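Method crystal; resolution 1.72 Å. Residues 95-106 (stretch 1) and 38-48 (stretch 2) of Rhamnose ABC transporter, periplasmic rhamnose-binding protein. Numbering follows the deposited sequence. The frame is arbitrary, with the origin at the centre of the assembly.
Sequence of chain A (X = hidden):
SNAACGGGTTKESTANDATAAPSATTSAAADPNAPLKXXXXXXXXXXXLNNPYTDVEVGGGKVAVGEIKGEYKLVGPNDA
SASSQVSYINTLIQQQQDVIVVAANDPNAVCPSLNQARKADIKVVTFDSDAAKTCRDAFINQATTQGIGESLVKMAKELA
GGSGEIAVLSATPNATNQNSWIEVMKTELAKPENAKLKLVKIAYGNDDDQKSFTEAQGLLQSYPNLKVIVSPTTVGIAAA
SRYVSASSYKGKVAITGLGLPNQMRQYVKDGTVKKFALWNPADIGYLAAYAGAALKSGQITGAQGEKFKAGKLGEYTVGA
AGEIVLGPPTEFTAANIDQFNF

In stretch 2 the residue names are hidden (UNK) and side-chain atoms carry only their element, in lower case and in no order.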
# COMPACT_ATOMS: atom_id res chain seq x y z
N GLN A 95 -26.07 -0.32 12.84
CA GLN A 95 -26.59 -1.18 11.77
C GLN A 95 -26.24 -2.66 11.97
O GLN A 95 -26.66 -3.52 11.20
CB GLN A 95 -26.05 -0.71 10.40
CG GLN A 95 -26.59 0.63 9.94
CD GLN A 95 -25.99 1.07 8.60
OE1 GLN A 95 -24.97 0.53 8.16
NE2 GLN A 95 -26.64 2.04 7.94
N GLN A 96 -25.47 -2.92 13.02
CA GLN A 96 -25.13 -4.28 13.45
C GLN A 96 -24.37 -5.07 12.38
O GLN A 96 -24.72 -6.22 12.07
CB GLN A 96 -26.35 -5.05 13.92
CG GLN A 96 -26.99 -4.45 15.14
CD GLN A 96 -28.24 -5.16 15.53
OE1 GLN A 96 -28.52 -6.25 15.03
NE2 GLN A 96 -29.03 -4.54 16.41
N GLN A 97 -23.35 -4.43 11.83
CA GLN A 97 -22.40 -5.12 10.96
C GLN A 97 -21.67 -6.19 11.78
O GLN A 97 -21.55 -6.07 12.99
CB GLN A 97 -21.39 -4.12 10.38
CG GLN A 97 -22.05 -3.03 9.54
CD GLN A 97 -22.93 -3.60 8.44
OE1 GLN A 97 -22.44 -4.15 7.46
NE2 GLN A 97 -24.25 -3.49 8.61
N ASP A 98 -21.21 -7.24 11.10
CA ASP A 98 -20.45 -8.30 11.77
C ASP A 98 -18.96 -7.98 11.77
O ASP A 98 -18.25 -8.36 12.68
CB ASP A 98 -20.68 -9.65 11.07
CG ASP A 98 -22.08 -10.20 11.31
OD1 ASP A 98 -22.46 -10.37 12.49
OD2 ASP A 98 -22.80 -10.47 10.32
N VAL A 99 -18.52 -7.29 10.72
CA VAL A 99 -17.13 -6.91 10.52
C VAL A 99 -17.09 -5.47 10.02
O VAL A 99 -17.82 -5.11 9.10
CB VAL A 99 -16.44 -7.80 9.47
CG1 VAL A 99 -14.97 -7.37 9.27
CG2 VAL A 99 -16.53 -9.27 9.85
N ILE A 100 -16.24 -4.65 10.64
CA ILE A 100 -15.95 -3.31 10.14
C ILE A 100 -14.52 -3.29 9.62
O ILE A 100 -13.58 -3.60 10.34
CB ILE A 100 -16.11 -2.22 11.22
CG1 ILE A 100 -17.57 -2.13 11.69
CG2 ILE A 100 -15.67 -0.85 10.67
CD1 ILE A 100 -17.80 -1.16 12.87
N VAL A 101 -14.37 -2.95 8.34
CA VAL A 101 -13.05 -2.82 7.72
C VAL A 101 -12.78 -1.33 7.50
O VAL A 101 -13.47 -0.67 6.72
CB VAL A 101 -13.03 -3.56 6.37
CG1 VAL A 101 -11.65 -3.47 5.75
CG2 VAL A 101 -13.42 -5.01 6.58
N VAL A 102 -11.78 -0.81 8.19
CA VAL A 102 -11.62 0.64 8.24
C VAL A 102 -10.17 1.10 8.03
O VAL A 102 -9.23 0.51 8.58
CB VAL A 102 -12.18 1.20 9.58
CG1 VAL A 102 -11.55 0.47 10.77
CG2 VAL A 102 -11.97 2.71 9.68
N ALA A 103 -9.99 2.15 7.24
CA ALA A 103 -8.67 2.76 7.08
C ALA A 103 -8.66 3.97 8.00
O ALA A 103 -9.24 5.00 7.68
CB ALA A 103 -8.44 3.18 5.63
N ALA A 104 -8.00 3.84 9.15
CA ALA A 104 -8.03 4.89 10.16
C ALA A 104 -7.21 6.13 9.80
O ALA A 104 -6.01 6.04 9.54
CB ALA A 104 -7.57 4.31 11.53
N ASN A 105 -7.84 7.30 9.80
CA ASN A 105 -7.13 8.54 9.54
C ASN A 105 -6.23 8.94 10.70
O ASN A 105 -5.16 9.51 10.51
CB ASN A 105 -8.10 9.67 9.22
CG ASN A 105 -8.74 9.52 7.86
OD1 ASN A 105 -8.13 8.98 6.94
ND2 ASN A 105 -9.97 10.02 7.71
N ASP A 106 -6.70 8.65 11.91
CA ASP A 106 -5.95 8.88 13.13
C ASP A 106 -5.97 7.59 13.94
O ASP A 106 -7.02 6.98 14.07
CB ASP A 106 -6.57 10.01 13.95
CG ASP A 106 -5.81 10.27 15.24
OD1 ASP A 106 -4.77 10.93 15.18
OD2 ASP A 106 -6.26 9.79 16.31
N UNK A 38 -21.66 -18.03 6.51
CA UNK A 38 -22.33 -17.31 5.44
C UNK A 38 -23.16 -16.16 6.01
O UNK A 38 -23.47 -16.14 7.20
o UNK A 38 -24.62 -20.38 3.57
c UNK A 38 -22.51 -19.32 3.87
o UNK A 38 -22.98 -21.00 2.26
c UNK A 38 -23.24 -18.25 4.64
c UNK A 38 -23.44 -20.30 3.18
N UNK A 39 -23.51 -15.20 5.15
CA UNK A 39 -24.40 -14.12 5.54
C UNK A 39 -23.79 -13.06 6.44
O UNK A 39 -24.52 -12.26 7.04
N UNK A 40 -22.46 -13.03 6.53
CA UNK A 40 -21.78 -12.00 7.33
C UNK A 40 -21.96 -10.62 6.72
O UNK A 40 -21.77 -10.44 5.51
c UNK A 40 -20.54 -13.50 9.59
c UNK A 40 -20.29 -12.30 7.43
c UNK A 40 -18.46 -13.80 8.22
c UNK A 40 -19.97 -13.58 8.18
N UNK A 41 -22.31 -9.65 7.55
CA UNK A 41 -22.42 -8.26 7.11
C UNK A 41 -21.06 -7.60 7.27
O UNK A 41 -20.59 -7.39 8.39
c UNK A 41 -27.10 -7.00 7.74
n UNK A 41 -28.29 -7.76 8.21
c UNK A 41 -23.49 -7.52 7.91
c UNK A 41 -25.86 -7.27 8.59
c UNK A 41 -24.87 -8.13 7.83
N UNK A 42 -20.42 -7.29 6.16
CA UNK A 42 -19.06 -6.75 6.18
C UNK A 42 -19.06 -5.37 5.55
O UNK A 42 -19.42 -5.21 4.38
c UNK A 42 -17.19 -10.13 5.42
c UNK A 42 -18.12 -9.10 6.08
c UNK A 42 -16.67 -7.12 5.47
c UNK A 42 -18.09 -7.70 5.45
N UNK A 43 -18.69 -4.35 6.33
CA UNK A 43 -18.78 -2.98 5.86
C UNK A 43 -17.39 -2.37 5.73
O UNK A 43 -16.52 -2.65 6.55
c UNK A 43 -19.61 -2.15 6.82
N UNK A 44 -17.20 -1.55 4.70
CA UNK A 44 -15.92 -0.90 4.42
C UNK A 44 -16.01 0.61 4.64
O UNK A 44 -16.95 1.26 4.18
c UNK A 44 -14.93 -2.55 2.81
o UNK A 44 -13.38 -6.38 2.41
c UNK A 44 -15.26 -4.94 2.67
c UNK A 44 -13.05 -4.03 2.56
c UNK A 44 -15.49 -1.17 2.98
c UNK A 44 -15.77 -3.66 2.80
c UNK A 44 -13.91 -5.12 2.55
c UNK A 44 -13.57 -2.75 2.69
N UNK A 45 -15.01 1.14 5.34
CA UNK A 45 -14.90 2.57 5.62
C UNK A 45 -13.50 3.02 5.23
O UNK A 45 -12.58 3.03 6.08
c UNK A 45 -15.15 2.87 7.11
c UNK A 45 -15.68 5.32 6.75
c UNK A 45 -15.50 4.39 9.06
c UNK A 45 -14.97 4.30 7.63
N UNK A 46 -13.33 3.39 3.97
CA UNK A 46 -12.04 3.90 3.51
C UNK A 46 -11.81 5.32 4.02
O UNK A 46 -12.69 5.89 4.67
c UNK A 46 -12.19 3.89 1.99
c UNK A 46 -13.65 4.18 1.77
c UNK A 46 -14.38 3.51 2.93
N UNK A 47 -10.63 5.88 3.76
CA UNK A 47 -10.35 7.26 4.15
C UNK A 47 -11.24 8.26 3.41
O UNK A 47 -11.75 9.20 4.02
c UNK A 47 -6.53 7.24 4.75
c UNK A 47 -8.87 7.59 3.92
n UNK A 47 -4.35 7.11 5.92
c UNK A 47 -5.79 6.72 5.96
c UNK A 47 -7.95 6.70 4.73
N UNK A 48 -11.41 8.06 2.11
CA UNK A 48 -12.30 8.90 1.30
C UNK A 48 -12.99 8.08 0.22
O UNK A 48 -12.35 7.31 -0.49
c UNK A 48 -11.52 10.05 0.65
c UNK A 48 -11.20 11.21 1.58
n UNK A 48 -10.09 13.37 1.42
c UNK A 48 -10.92 12.51 0.83
o UNK A 48 -11.43 12.73 -0.27

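Position 38 carries three side-chain carbons in a row, the third bearing two oxygens, and its side chain makes no contact with stretch 1: a carboxylate on a two-carbon arm, Glu38. Position 39 has no side-chain atoms, and its phi of 74° is one that favours glycine: Gly39. Position 40 has four carbons forked at the second; one fork carbon lies 3.8 Å from Asp98 OD2. This is Leu40, with chi1 m and chi2 t.

At position 41 four carbons run in a row to a nitrogen, which identifies Lys41. Its CB points toward stretch 1, 3.6 Å from Gln97 OE1, while the end of the chain leads away. Position 42 has four carbons forked at the first, one arm two carbons long: Ile42. Its CG1 is 4.0 Å from Val99 CB and its CG2 4.0 Å from Val101 CG2. Position 43 has a single carbon, 3.5 Å from Gln97 OE1, and is Ala43.

At position 44 one carbon leads to a six-carbon ring bearing an oxygen, hence Tyr44. Val101 CB sits over the ring face, 4.0 Å from the centroid of Tyr44 and 18° off the normal, a CH-pi contact; Val101 CG1 comes to 3.5 Å from Tyr44 CE2. Position 45 has four carbons forked at the second: Leu45, chi1 t, with CD2 4.0 Å from Val102 CG2. Position 46 closes three carbons onto its own backbone nitrogen, so it is Pro46; its CB points away from stretch 1. Position 47 again shows four carbons ending in nitrogen: Lys47, whose CG lies 3.2 Å from Asn105 OD1 and 3.7 Å from Ala103 CB. Position 48 has three carbons, the third carrying one oxygen and one nitrogen: Gln48, without contact here.

The contact is a parallel pairing of strands 41-45 and 99-102, their directions 19° apart. Odd-numbered residues of both strands supply its backbone ladder: Val99 N to Lys41 O (3.1 Å), Ala43 N to Val99 O (3.0 Å), Val101 N to Ala43 O (2.8 Å) and Leu45 N to Val101 O (2.7 Å). Ala103 N to Leu45 O (3.0 Å) extends it past the strand. At the start, Asp98 closes a two-way clamp: Lys41 N donates to Asp98 OD2 (2.9 Å, 174°), and Asp98 N donates to Lys41 O (2.8 Å). Side chains then alternate, Val99, Val101, Ile42 and Tyr44 packing on one face, Ile100, Val102, Ala43 and Leu45 lying on the other. Together the stretches bury 847 Å².

Stretch 2, residues 38-48: EGLKIAYLPKQ
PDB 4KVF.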